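Side-chain contacts in 2-Cys Peroxiredoxin (Plasmodium vivax SaI-1, PDB 2I81), which probably reduces hydrogen peroxide and organic hydroperoxides through a pair of redox-active cysteines, as a decameric typical 2-Cys peroxiredoxin of a malaria parasite: residues G42-T47 against T119-I124; K130-L135 against V146-N151; L158-N161 against G165-V168; I178-H181 against V187-A190; K194-M199 against A207-T212. All blocks are in the same frame, centred on the assembly; numbering follows the deposited sequence.

Contact 1. Residues G42-T47 against T119-I124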
# COMPACT_ATOMS: atom_id res chain seq x y z
N GLY A 42 -31.59 7.59 31.37
CA GLY A 42 -31.33 8.76 30.55
C GLY A 42 -30.10 8.63 29.69
O GLY A 42 -29.72 7.54 29.26
N GLU A 43 -29.47 9.78 29.45
CA GLU A 43 -28.32 9.88 28.56
C GLU A 43 -27.46 11.04 29.05
O GLU A 43 -27.97 12.09 29.43
CB GLU A 43 -28.80 10.14 27.13
CG GLU A 43 -27.71 10.21 26.08
CD GLU A 43 -28.28 10.27 24.68
OE1 GLU A 43 -28.13 11.32 24.01
OE2 GLU A 43 -28.90 9.27 24.24
N VAL A 44 -26.15 10.83 29.05
CA VAL A 44 -25.20 11.86 29.47
C VAL A 44 -24.10 11.97 28.42
O VAL A 44 -23.57 10.95 27.96
CB VAL A 44 -24.60 11.54 30.87
CG1 VAL A 44 -23.41 12.44 31.17
CG2 VAL A 44 -25.66 11.68 31.96
N ASN A 45 -23.77 13.20 28.04
CA ASN A 45 -22.63 13.43 27.16
C ASN A 45 -21.69 14.51 27.69
O ASN A 45 -22.13 15.42 28.40
CB ASN A 45 -23.08 13.72 25.73
CG ASN A 45 -23.81 15.04 25.59
OD1 ASN A 45 -24.84 15.26 26.23
ND2 ASN A 45 -23.29 15.91 24.74
N LEU A 46 -20.41 14.41 27.35
CA LEU A 46 -19.38 15.33 27.83
C LEU A 46 -19.73 16.79 27.51
O LEU A 46 -19.51 17.67 28.34
CB LEU A 46 -18.01 14.98 27.25
CG LEU A 46 -16.72 15.23 28.05
CD1 LEU A 46 -15.52 14.72 27.27
CD2 LEU A 46 -16.50 16.70 28.44
N THR A 47 -20.26 17.02 26.31
CA THR A 47 -20.56 18.37 25.84
C THR A 47 -21.47 19.15 26.78
O THR A 47 -21.25 20.34 27.01
CB THR A 47 -21.18 18.36 24.41
OG1 THR A 47 -20.39 17.51 23.56
CG2 THR A 47 -21.22 19.77 23.82
N THR A 119 -24.64 9.76 39.13
CA THR A 119 -24.96 9.11 37.87
C THR A 119 -23.99 7.98 37.52
O THR A 119 -22.78 8.11 37.71
CB THR A 119 -25.00 10.15 36.72
OG1 THR A 119 -25.86 11.24 37.09
CG2 THR A 119 -25.50 9.54 35.42
N LEU A 120 -24.54 6.87 37.03
CA LEU A 120 -23.73 5.75 36.55
C LEU A 120 -23.90 5.54 35.05
O LEU A 120 -25.02 5.33 34.56
CB LEU A 120 -24.07 4.46 37.31
CG LEU A 120 -23.73 4.39 38.81
CD1 LEU A 120 -24.26 3.10 39.40
CD2 LEU A 120 -22.23 4.53 39.07
N LEU A 121 -22.79 5.60 34.33
CA LEU A 121 -22.78 5.46 32.88
C LEU A 121 -22.64 4.00 32.46
O LEU A 121 -22.01 3.20 33.16
CB LEU A 121 -21.64 6.28 32.25
CG LEU A 121 -21.53 7.78 32.56
CD1 LEU A 121 -20.28 8.36 31.90
CD2 LEU A 121 -22.77 8.54 32.12
N SER A 122 -23.23 3.67 31.31
CA SER A 122 -23.11 2.34 30.73
C SER A 122 -22.25 2.41 29.48
O SER A 122 -22.66 3.00 28.47
CB SER A 122 -24.50 1.78 30.41
OG SER A 122 -24.41 0.56 29.69
N ASP A 123 -21.06 1.82 29.55
CA ASP A 123 -20.17 1.75 28.39
C ASP A 123 -20.38 0.41 27.68
O ASP A 123 -19.46 -0.39 27.54
CB ASP A 123 -18.72 1.94 28.82
CG ASP A 123 -17.77 2.13 27.64
OD1 ASP A 123 -16.56 1.92 27.82
OD2 ASP A 123 -18.24 2.49 26.53
N ILE A 124 -21.62 0.20 27.23
CA ILE A 124 -22.05 -1.08 26.67
C ILE A 124 -21.32 -1.45 25.37
O ILE A 124 -21.18 -2.63 25.05
CB ILE A 124 -23.61 -1.15 26.52
CG1 ILE A 124 -24.09 -2.58 26.25
CG2 ILE A 124 -24.11 -0.17 25.45
CD1 ILE A 124 -24.10 -3.48 27.48
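Val44 meets two residues of strand 119-122, Leu121 and Thr119, and each of its two methyl branches serves a different one. The tighter meeting is with Leu121, whose CD2 reaches to 3.7 Å from Val44 CB and also lies 4.1 Å from Val44 CG1. The leucine chain crosses the valine at about a right angle, and CD2 does the touching. At Leu121 the first torsion (chi1 -55°) sets CG beside the backbone N, and the side chain thereby brings its tip to the valine although its root is not aimed at segment 42-47. The other branch, Val44 CG2, points to Thr119, where CG2 stands 4.1 Å away in a tip-to-tip approach. At Thr119 a chi1 of -52° puts OG1 beside the backbone N and leaves CG2 anti to it, which turns the methyl and not the hydroxyl to the valine.

These strands are not direct neighbours in the mixed sheet. Strand 31-35 runs between them and pairs antiparallel with both, Gly42 and Val44 bonding to Ala34 and Ala32, and Leu120 to Val35. Val44, Thr119 and Leu121 all touch Ala34, so the apolar groups meet across a small side chain of the middle strand. The CA atoms of Val44 and Leu121 are 7.6 Å apart, shorter than expected for next-but-one strands of a flat sheet, in keeping with a curled one. Leu90 of strand 87-93 touches both Val44 and Thr119, while Phe49 packs on Val44 and Phe36 on Thr119, leaving the three side chains buried among hydrocarbon groups.

Contact 2. Residues K130-L135 against V146-N151; sequences KDYNVL and VLIDMN
Just past the Schellman-capped end of helix 127-131, Tyr132 sets its ring against Val146 and its hydroxyl beside Ile148, both on strand 140-148, which runs between strands 54-59 and 154-160. The cap is formed by Asn133, the C-prime residue with positive phi, with Val134 N returning to Ser129 O and a weak bond from Asn133 N to Lys130 O.

Both methyls of Val146 meet one side of the tyrosine outline: CG1 lies 3.7 Å from Tyr132 CE2, and CG2 3.8 Å from Tyr132 CD2. The approach is oblique, neither over the ring nor in its plane. Farther along the strand, Ile148 CD1 ends 3.7 Å from Tyr132 OH, the two side chains crossing at about a right angle. With CG beside the backbone N (chi1 -79°), the long axis of the tyrosine runs past Val146 to Ile148, and chi2 (82°) turns the CD2/CE2 side to the valine methyls.

Neither polar end of Tyr132 relies on the strand. The hydroxyl has a weak hydrogen bond with Pro28 O, and the carbonyl O bonds with Tyr22 OH, whose ring also meets that of Tyr132 edge-to-face. The phenol is buried among Leu57, Phe30 and Leu46.

Val146 and Ile148 bond through their backbones to Leu57 and Val55 of strand 54-59, whereas the intervening Leu147 turns to helix 168-184. A central sheet with one face taking a side chain from a helix end and the other covered by a long helix is the layered arrangement of the thioredoxin-like peroxiredoxin fold.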
# COMPACT_ATOMS: atom_id res chain seq x y z
N LYS A 130 -12.22 2.35 25.49
CA LYS A 130 -11.29 2.32 24.36
C LYS A 130 -10.70 3.70 24.08
O LYS A 130 -9.50 3.82 23.83
CB LYS A 130 -11.96 1.77 23.10
CG LYS A 130 -12.07 0.26 23.05
CD LYS A 130 -12.77 -0.21 21.78
CE LYS A 130 -13.02 -1.71 21.80
NZ LYS A 130 -13.71 -2.18 20.57
N ASP A 131 -11.55 4.73 24.12
CA ASP A 131 -11.11 6.10 23.86
C ASP A 131 -10.20 6.65 24.97
O ASP A 131 -9.28 7.41 24.68
CB ASP A 131 -12.30 7.03 23.62
CG ASP A 131 -12.98 6.79 22.28
OD1 ASP A 131 -12.33 6.27 21.34
OD2 ASP A 131 -14.18 7.12 22.16
N TYR A 132 -10.47 6.25 26.21
CA TYR A 132 -9.66 6.71 27.35
C TYR A 132 -8.48 5.79 27.66
O TYR A 132 -7.79 5.96 28.67
CB TYR A 132 -10.55 6.92 28.58
CG TYR A 132 -11.30 8.22 28.53
CD1 TYR A 132 -12.49 8.34 27.80
CD2 TYR A 132 -10.82 9.36 29.17
CE1 TYR A 132 -13.18 9.54 27.74
CE2 TYR A 132 -11.50 10.57 29.11
CZ TYR A 132 -12.68 10.65 28.39
OH TYR A 132 -13.36 11.84 28.33
N ASN A 133 -8.26 4.83 26.76
CA ASN A 133 -7.18 3.84 26.88
C ASN A 133 -7.13 3.17 28.26
O ASN A 133 -6.08 3.11 28.90
CB ASN A 133 -5.82 4.46 26.51
CG ASN A 133 -5.82 5.11 25.14
OD1 ASN A 133 -5.74 6.34 25.02
ND2 ASN A 133 -5.91 4.30 24.09
N VAL A 134 -8.29 2.68 28.71
CA VAL A 134 -8.38 1.97 29.99
C VAL A 134 -9.04 0.59 29.87
O VAL A 134 -9.27 -0.08 30.88
CB VAL A 134 -9.07 2.82 31.10
CG1 VAL A 134 -8.19 4.01 31.49
CG2 VAL A 134 -10.46 3.28 30.67
N LEU A 135 -9.33 0.17 28.64
CA LEU A 135 -9.90 -1.15 28.39
C LEU A 135 -8.83 -2.22 28.61
O LEU A 135 -7.76 -2.18 28.00
CB LEU A 135 -10.48 -1.26 26.98
CG LEU A 135 -11.82 -1.99 26.74
CD1 LEU A 135 -11.88 -2.53 25.33
CD2 LEU A 135 -12.11 -3.10 27.75
N VAL A 146 -10.38 10.20 35.77
CA VAL A 146 -10.13 11.21 34.76
C VAL A 146 -10.79 12.51 35.21
O VAL A 146 -12.02 12.58 35.34
CB VAL A 146 -10.66 10.80 33.36
CG1 VAL A 146 -10.37 11.90 32.34
CG2 VAL A 146 -10.04 9.48 32.91
N LEU A 147 -9.97 13.52 35.48
CA LEU A 147 -10.49 14.82 35.88
C LEU A 147 -10.46 15.78 34.69
O LEU A 147 -9.40 16.11 34.17
CB LEU A 147 -9.70 15.39 37.06
CG LEU A 147 -10.27 16.62 37.77
CD1 LEU A 147 -11.73 16.43 38.20
CD2 LEU A 147 -9.41 16.96 38.96
N ILE A 148 -11.65 16.20 34.28
CA ILE A 148 -11.81 17.08 33.13
C ILE A 148 -12.26 18.45 33.62
O ILE A 148 -13.24 18.55 34.37
CB ILE A 148 -12.83 16.50 32.12
CG1 ILE A 148 -12.43 15.07 31.72
CG2 ILE A 148 -12.94 17.38 30.89
CD1 ILE A 148 -13.58 14.21 31.21
N ASP A 149 -11.54 19.50 33.22
CA ASP A 149 -11.90 20.85 33.65
C ASP A 149 -13.06 21.43 32.85
O ASP A 149 -13.61 20.77 31.96
CB ASP A 149 -10.67 21.79 33.67
CG ASP A 149 -10.08 22.04 32.29
OD1 ASP A 149 -10.78 21.87 31.27
OD2 ASP A 149 -8.89 22.43 32.23
N MET A 150 -13.43 22.67 33.16
CA MET A 150 -14.58 23.31 32.53
C MET A 150 -14.37 23.65 31.06
O MET A 150 -15.33 23.91 30.33
CB MET A 150 -15.01 24.56 33.32
CG MET A 150 -15.67 24.24 34.65
SD MET A 150 -16.45 25.67 35.44
CE MET A 150 -15.02 26.60 35.99
N ASN A 151 -13.11 23.63 30.62
CA ASN A 151 -12.80 23.81 29.20
C ASN A 151 -12.69 22.48 28.45
O ASN A 151 -12.34 22.45 27.27
CB ASN A 151 -11.53 24.65 29.03
CG ASN A 151 -11.71 26.08 29.52
OD1 ASN A 151 -10.81 26.64 30.16
ND2 ASN A 151 -12.86 26.68 29.23

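Contact 3. Residues L158-N161 against G165-V168; sequences LVNN and GRSV
Asn160 and Leu158, two apart on strand 154-160, face Gly165 and Arg166 in the loop that leads to helix 168-184. The approaches are loose. Asn160 ND2 lies 3.7 Å from Gly165 O, too far to count as a hydrogen bond, and 4.0 Å from Arg166 CB. That same CB is 4.4 Å from Leu158 CD2, so both strand side chains approach the same flank of the arginine's CB.

What fixes the asparagine lies one step out. With CG beside the backbone N (chi1 -77°), the amide is directed to the loop, where ND2 bonds with Ile164 O; its OD1 is taken by His156 ND1 of a neighbouring subunit. Gripped at both ends, the amide has little freedom to flip.

Arg166 uses only its root here. Its chain bends at chi2 (-108°) and again at chi3, carrying the guanidinium group away to a salt bridge with Glu71, a cation-pi contact with Phe145, and weak bonds to the carbonyls of Ala144 and Phe59. The loop ends at Ser167, the N-cap of helix 168-184.

Leu158, Val159 and Asn160 also form an antiparallel ladder with a strand of that neighbouring subunit, and Asn161 bonds to its Gln155. A sheet continued in this way from one subunit into the next is characteristic of the B-type dimer of typical 2-Cys peroxiredoxins.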
# COMPACT_ATOMS: atom_id res chain seq x y z
N LEU A 158 -5.41 8.83 36.68
CA LEU A 158 -4.94 7.83 37.63
C LEU A 158 -5.48 6.47 37.22
O LEU A 158 -6.69 6.29 37.11
CB LEU A 158 -5.39 8.19 39.05
CG LEU A 158 -4.89 7.36 40.23
CD1 LEU A 158 -4.76 8.22 41.48
CD2 LEU A 158 -5.78 6.15 40.52
N VAL A 159 -4.58 5.52 36.98
CA VAL A 159 -4.98 4.17 36.60
C VAL A 159 -4.41 3.15 37.57
O VAL A 159 -3.19 3.02 37.72
CB VAL A 159 -4.56 3.82 35.14
CG1 VAL A 159 -5.22 2.52 34.70
CG2 VAL A 159 -4.93 4.94 34.18
N ASN A 160 -5.31 2.43 38.25
CA ASN A 160 -4.93 1.32 39.12
C ASN A 160 -5.28 -0.01 38.48
O ASN A 160 -6.22 -0.08 37.67
CB ASN A 160 -5.63 1.43 40.48
CG ASN A 160 -5.01 2.47 41.40
OD1 ASN A 160 -4.09 3.20 41.01
ND2 ASN A 160 -5.50 2.55 42.62
N ASN A 161 -4.54 -1.05 38.82
CA ASN A 161 -4.89 -2.41 38.42
C ASN A 161 -6.13 -2.87 39.19
O ASN A 161 -6.49 -2.27 40.21
CB ASN A 161 -3.72 -3.37 38.63
CG ASN A 161 -3.72 -4.53 37.65
OD1 ASN A 161 -4.65 -4.69 36.86
ND2 ASN A 161 -2.67 -5.34 37.70
N GLY A 165 -7.82 -0.55 45.21
CA GLY A 165 -8.82 0.50 45.38
C GLY A 165 -8.18 1.87 45.49
O GLY A 165 -7.02 1.98 45.92
N ARG A 166 -8.91 2.92 45.11
CA ARG A 166 -8.34 4.27 45.18
C ARG A 166 -8.83 5.14 46.34
O ARG A 166 -9.75 4.76 47.08
CB ARG A 166 -8.44 5.03 43.85
CG ARG A 166 -9.73 4.87 43.08
CD ARG A 166 -9.51 4.01 41.84
NE ARG A 166 -10.18 4.56 40.67
CZ ARG A 166 -11.36 4.15 40.21
NH1 ARG A 166 -11.88 4.72 39.14
NH2 ARG A 166 -12.02 3.17 40.82
N SER A 167 -8.19 6.29 46.49
CA SER A 167 -8.43 7.21 47.59
C SER A 167 -9.25 8.42 47.16
O SER A 167 -8.93 9.08 46.16
CB SER A 167 -7.10 7.67 48.19
OG SER A 167 -7.30 8.58 49.26
N VAL A 168 -10.32 8.70 47.91
CA VAL A 168 -11.15 9.88 47.65
C VAL A 168 -10.53 11.17 48.18
O VAL A 168 -10.69 12.23 47.57
CB VAL A 168 -12.64 9.68 48.11
CG1 VAL A 168 -12.70 9.20 49.58
CG2 VAL A 168 -13.45 10.99 47.93

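Contact 4. Residues I178-H181 against V187-A190; sequences IQHH and VCPA
Sulfur-aromatic contact joins Cys188 to His180 of helix 168-184. Cys188 SG lies 4.1 Å from His180 ND1 and 4.2 Å from His180 CB, so it sits near the root of the imidazole. Measured to the ring centroid the sulfur is 5.0 Å away and 58° off the ring normal, an oblique approach. The histidine reaches it with CG anti to the backbone N (chi1 -166°), while the thiol, beside its own backbone N (chi1 -66°), is swung back to the helix.

A looser approach is between a side chain and the backbone. Val187 N comes to the edge of the His181 ring, near its plane, at 4.5 Å from His181 ND1. His181 ND1 instead hydrogen-bonds with Asp186 O, which ties the imidazole to the residue just before segment 187-190.

Cys188 lies in the Val-Cys-Pro sequence that in typical 2-Cys peroxiredoxins carries the resolving cysteine, whose thiol normally forms a disulfide with the peroxidatic cysteine of the partner subunit. Here, in the reduced enzyme, the loop is consistent with that role: Val187 packs on Val67 and Pro189 on Ser70, both of a neighbouring subunit, and Cys188 makes backbone hydrogen bonds to that neighbouring subunit, as Ala190 N does to its Ser70.

Aromatic packing completes the surroundings of the histidine. The His180 ring meets those of Tyr184 and Trp192.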
# COMPACT_ATOMS: atom_id res chain seq x y z
N ILE A 178 -5.80 21.91 41.39
CA ILE A 178 -6.12 22.39 40.04
C ILE A 178 -6.91 23.69 40.09
O ILE A 178 -6.62 24.63 39.35
CB ILE A 178 -6.87 21.31 39.21
CG1 ILE A 178 -5.94 20.13 38.92
CG2 ILE A 178 -7.40 21.89 37.89
CD1 ILE A 178 -6.64 18.85 38.56
N GLN A 179 -7.91 23.73 40.97
CA GLN A 179 -8.76 24.91 41.13
C GLN A 179 -8.00 26.08 41.76
O GLN A 179 -8.30 27.24 41.49
CB GLN A 179 -10.02 24.57 41.93
CG GLN A 179 -10.98 23.67 41.16
CD GLN A 179 -12.22 23.29 41.94
OE1 GLN A 179 -12.26 23.38 43.17
NE2 GLN A 179 -13.25 22.86 41.22
N HIS A 180 -7.01 25.76 42.60
CA HIS A 180 -6.12 26.77 43.16
C HIS A 180 -5.26 27.41 42.07
O HIS A 180 -5.15 28.64 42.01
CB HIS A 180 -5.23 26.19 44.26
CG HIS A 180 -4.54 27.22 45.09
ND1 HIS A 180 -3.27 27.68 44.81
CD2 HIS A 180 -4.94 27.89 46.20
CE1 HIS A 180 -2.92 28.59 45.71
NE2 HIS A 180 -3.92 28.73 46.56
N HIS A 181 -4.67 26.58 41.21
CA HIS A 181 -3.87 27.07 40.09
C HIS A 181 -4.68 27.90 39.10
O HIS A 181 -4.18 28.90 38.57
CB HIS A 181 -3.16 25.92 39.36
CG HIS A 181 -2.55 26.32 38.06
ND1 HIS A 181 -1.42 27.11 37.97
CD2 HIS A 181 -2.91 26.04 36.78
CE1 HIS A 181 -1.12 27.31 36.70
NE2 HIS A 181 -2.00 26.67 35.96
N VAL A 187 1.51 27.84 41.29
CA VAL A 187 1.80 26.43 41.05
C VAL A 187 1.80 25.68 42.39
O VAL A 187 2.28 26.21 43.40
CB VAL A 187 3.13 26.30 40.25
CG1 VAL A 187 4.19 25.52 41.02
CG2 VAL A 187 2.88 25.73 38.86
N CYS A 188 1.25 24.47 42.40
CA CYS A 188 1.12 23.70 43.64
C CYS A 188 2.28 22.72 43.84
O CYS A 188 2.52 21.86 42.99
CB CYS A 188 -0.22 22.96 43.67
SG CYS A 188 -1.66 24.05 43.75
N PRO A 189 3.00 22.85 44.97
CA PRO A 189 4.18 22.01 45.20
C PRO A 189 3.81 20.60 45.64
O PRO A 189 2.62 20.26 45.69
CB PRO A 189 4.90 22.75 46.34
CG PRO A 189 3.81 23.41 47.09
CD PRO A 189 2.76 23.78 46.09
N ALA A 190 4.82 19.77 45.93
CA ALA A 190 4.59 18.42 46.42
C ALA A 190 3.81 18.47 47.73
O ALA A 190 4.09 19.29 48.60
CB ALA A 190 5.91 17.70 46.62

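Contact 5. Residues K194-M199 against A207-T212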
# COMPACT_ATOMS: atom_id res chain seq x y z
N LYS A 194 -5.07 22.61 51.00
CA LYS A 194 -5.60 23.88 51.44
C LYS A 194 -5.44 23.93 52.96
O LYS A 194 -5.80 22.97 53.65
CB LYS A 194 -7.08 24.01 51.10
CG LYS A 194 -7.38 24.01 49.61
CD LYS A 194 -8.86 24.28 49.39
CE LYS A 194 -9.11 24.89 48.01
NZ LYS A 194 -10.55 25.14 47.78
N GLY A 195 -4.89 25.02 53.50
CA GLY A 195 -4.30 26.10 52.72
C GLY A 195 -2.81 26.15 52.99
O GLY A 195 -2.33 27.07 53.65
N LYS A 196 -2.10 25.14 52.50
CA LYS A 196 -0.64 25.13 52.55
C LYS A 196 -0.09 26.16 51.56
O LYS A 196 -0.81 26.62 50.66
CB LYS A 196 -0.09 23.73 52.25
CG LYS A 196 -0.12 22.78 53.45
CD LYS A 196 0.48 21.41 53.14
CE LYS A 196 2.01 21.41 53.17
NZ LYS A 196 2.62 21.77 51.84
N VAL A 197 1.18 26.51 51.72
CA VAL A 197 1.80 27.56 50.91
C VAL A 197 2.06 27.11 49.47
O VAL A 197 2.67 26.07 49.22
CB VAL A 197 3.09 28.14 51.60
CG1 VAL A 197 4.10 27.05 51.92
CG2 VAL A 197 3.71 29.26 50.77
N SER A 198 1.57 27.91 48.52
CA SER A 198 1.78 27.67 47.09
C SER A 198 3.01 28.42 46.58
O SER A 198 3.84 28.88 47.37
CB SER A 198 0.52 28.04 46.30
OG SER A 198 0.14 29.39 46.54
N MET A 199 3.12 28.55 45.26
CA MET A 199 4.34 29.04 44.62
C MET A 199 4.08 29.67 43.25
O MET A 199 3.38 29.08 42.43
CB MET A 199 5.32 27.87 44.47
CG MET A 199 6.64 28.19 43.78
SD MET A 199 7.41 26.74 43.02
CE MET A 199 7.55 25.62 44.43
N ALA A 207 12.10 29.70 45.18
CA ALA A 207 13.55 29.78 45.15
C ALA A 207 13.46 30.35 46.56
O ALA A 207 14.36 30.22 47.41
CB ALA A 207 14.04 30.83 44.19
N GLN A 208 12.30 30.98 46.77
CA GLN A 208 11.74 31.39 48.04
C GLN A 208 10.99 30.22 48.69
O GLN A 208 11.07 30.04 49.90
CB GLN A 208 10.78 32.57 47.82
CG GLN A 208 10.15 33.15 49.08
CD GLN A 208 9.06 34.16 48.77
OE1 GLN A 208 9.32 35.21 48.18
NE2 GLN A 208 7.84 33.85 49.18
N TYR A 209 10.27 29.43 47.88
CA TYR A 209 9.49 28.30 48.43
C TYR A 209 10.37 27.20 49.02
O TYR A 209 10.05 26.66 50.07
CB TYR A 209 8.51 27.68 47.42
CG TYR A 209 7.78 26.49 48.02
CD1 TYR A 209 6.59 26.65 48.71
CD2 TYR A 209 8.33 25.20 47.93
CE1 TYR A 209 5.93 25.56 49.28
CE2 TYR A 209 7.69 24.11 48.51
CZ TYR A 209 6.49 24.30 49.18
OH TYR A 209 5.84 23.22 49.74
N LEU A 210 11.46 26.85 48.34
CA LEU A 210 12.31 25.75 48.81
C LEU A 210 13.06 26.08 50.11
O LEU A 210 13.88 25.29 50.56
CB LEU A 210 13.32 25.36 47.72
CG LEU A 210 12.83 24.88 46.35
CD1 LEU A 210 13.98 24.84 45.36
CD2 LEU A 210 12.15 23.51 46.43
N SER A 211 12.75 27.23 50.71
CA SER A 211 13.73 27.86 51.60
C SER A 211 13.37 28.53 52.96
O SER A 211 14.27 29.17 53.52
CB SER A 211 14.53 28.91 50.78
OG SER A 211 14.85 28.43 49.48
N THR A 212 12.17 28.42 53.57
CA THR A 212 11.17 27.32 53.63
C THR A 212 11.55 25.90 54.12
O THR A 212 11.55 25.67 55.33
CB THR A 212 10.04 27.37 52.54
OG1 THR A 212 9.46 28.70 52.49
CG2 THR A 212 8.93 26.37 52.87
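The ring of Tyr209 is the flat group of this contact, and groups from residues 196-199 flank it on both sides of its plane. Tyr209, at the end of the short, weakly bonded helix 206-209, is followed by Leu210, where many eukaryotic 2-Cys peroxiredoxins have a Tyr-Phe motif; the segment therefore probably corresponds to that C-terminal lid.

On one side of the ring plane Met199 CE comes 3.6 Å from Tyr209 CD2 and 3.7 Å from Tyr209 CG. Its chain lies at about a right angle to the tyrosine, and a bend at chi3 (-56°) folds the methyl back to the ring. The carbonyl oxygens of Val197 and Ser198 approach from the same side, the former 3.3 Å from Tyr209 CE1; all three come in obliquely. Somewhat to the other side, Val197 CG1 is 3.5 Å from Tyr209 CE1, placed there by a chi1 of 56° that sets this branch between the backbone N and the carbonyl carbon, the crowded position. At the hydroxyl end, Lys196 NZ is 4.1 Å from Tyr209 OH, longer than a hydrogen bond.

Pro189 also touches the tyrosine. From a neighbouring subunit, Ser70 packs on Tyr209 and Phe66 on Met199.

Past the ring the chain closes on itself: Ser211 OG donates to Ala207 O at 2.8 Å, from a position 45° out of the carbonyl plane.

Overall arrangement
The five contacts follow one another along the chain, each closing before the next opens. Contacts 1, 2 and 3 all reach the mixed sheet. Contacts 1 and 2 have centres about 13 Å apart and touch through Leu46 and Tyr132, while contact 3 lies on strand 154-160, the neighbour of contact 2's strand 140-148, on the opposite side of the chain's centre from contact 1. Leu147 packs on Ile178, linking the sheet to contact 4. Contacts 4 and 5, centres about 11 Å apart, lie in helix 168-184 and what follows; contact 5 is about 40 Å from contact 1 between centres. Contacts 3, 4 and 5 border the same neighbouring subunit, consistent with a C-terminal segment packed on the dimer partner.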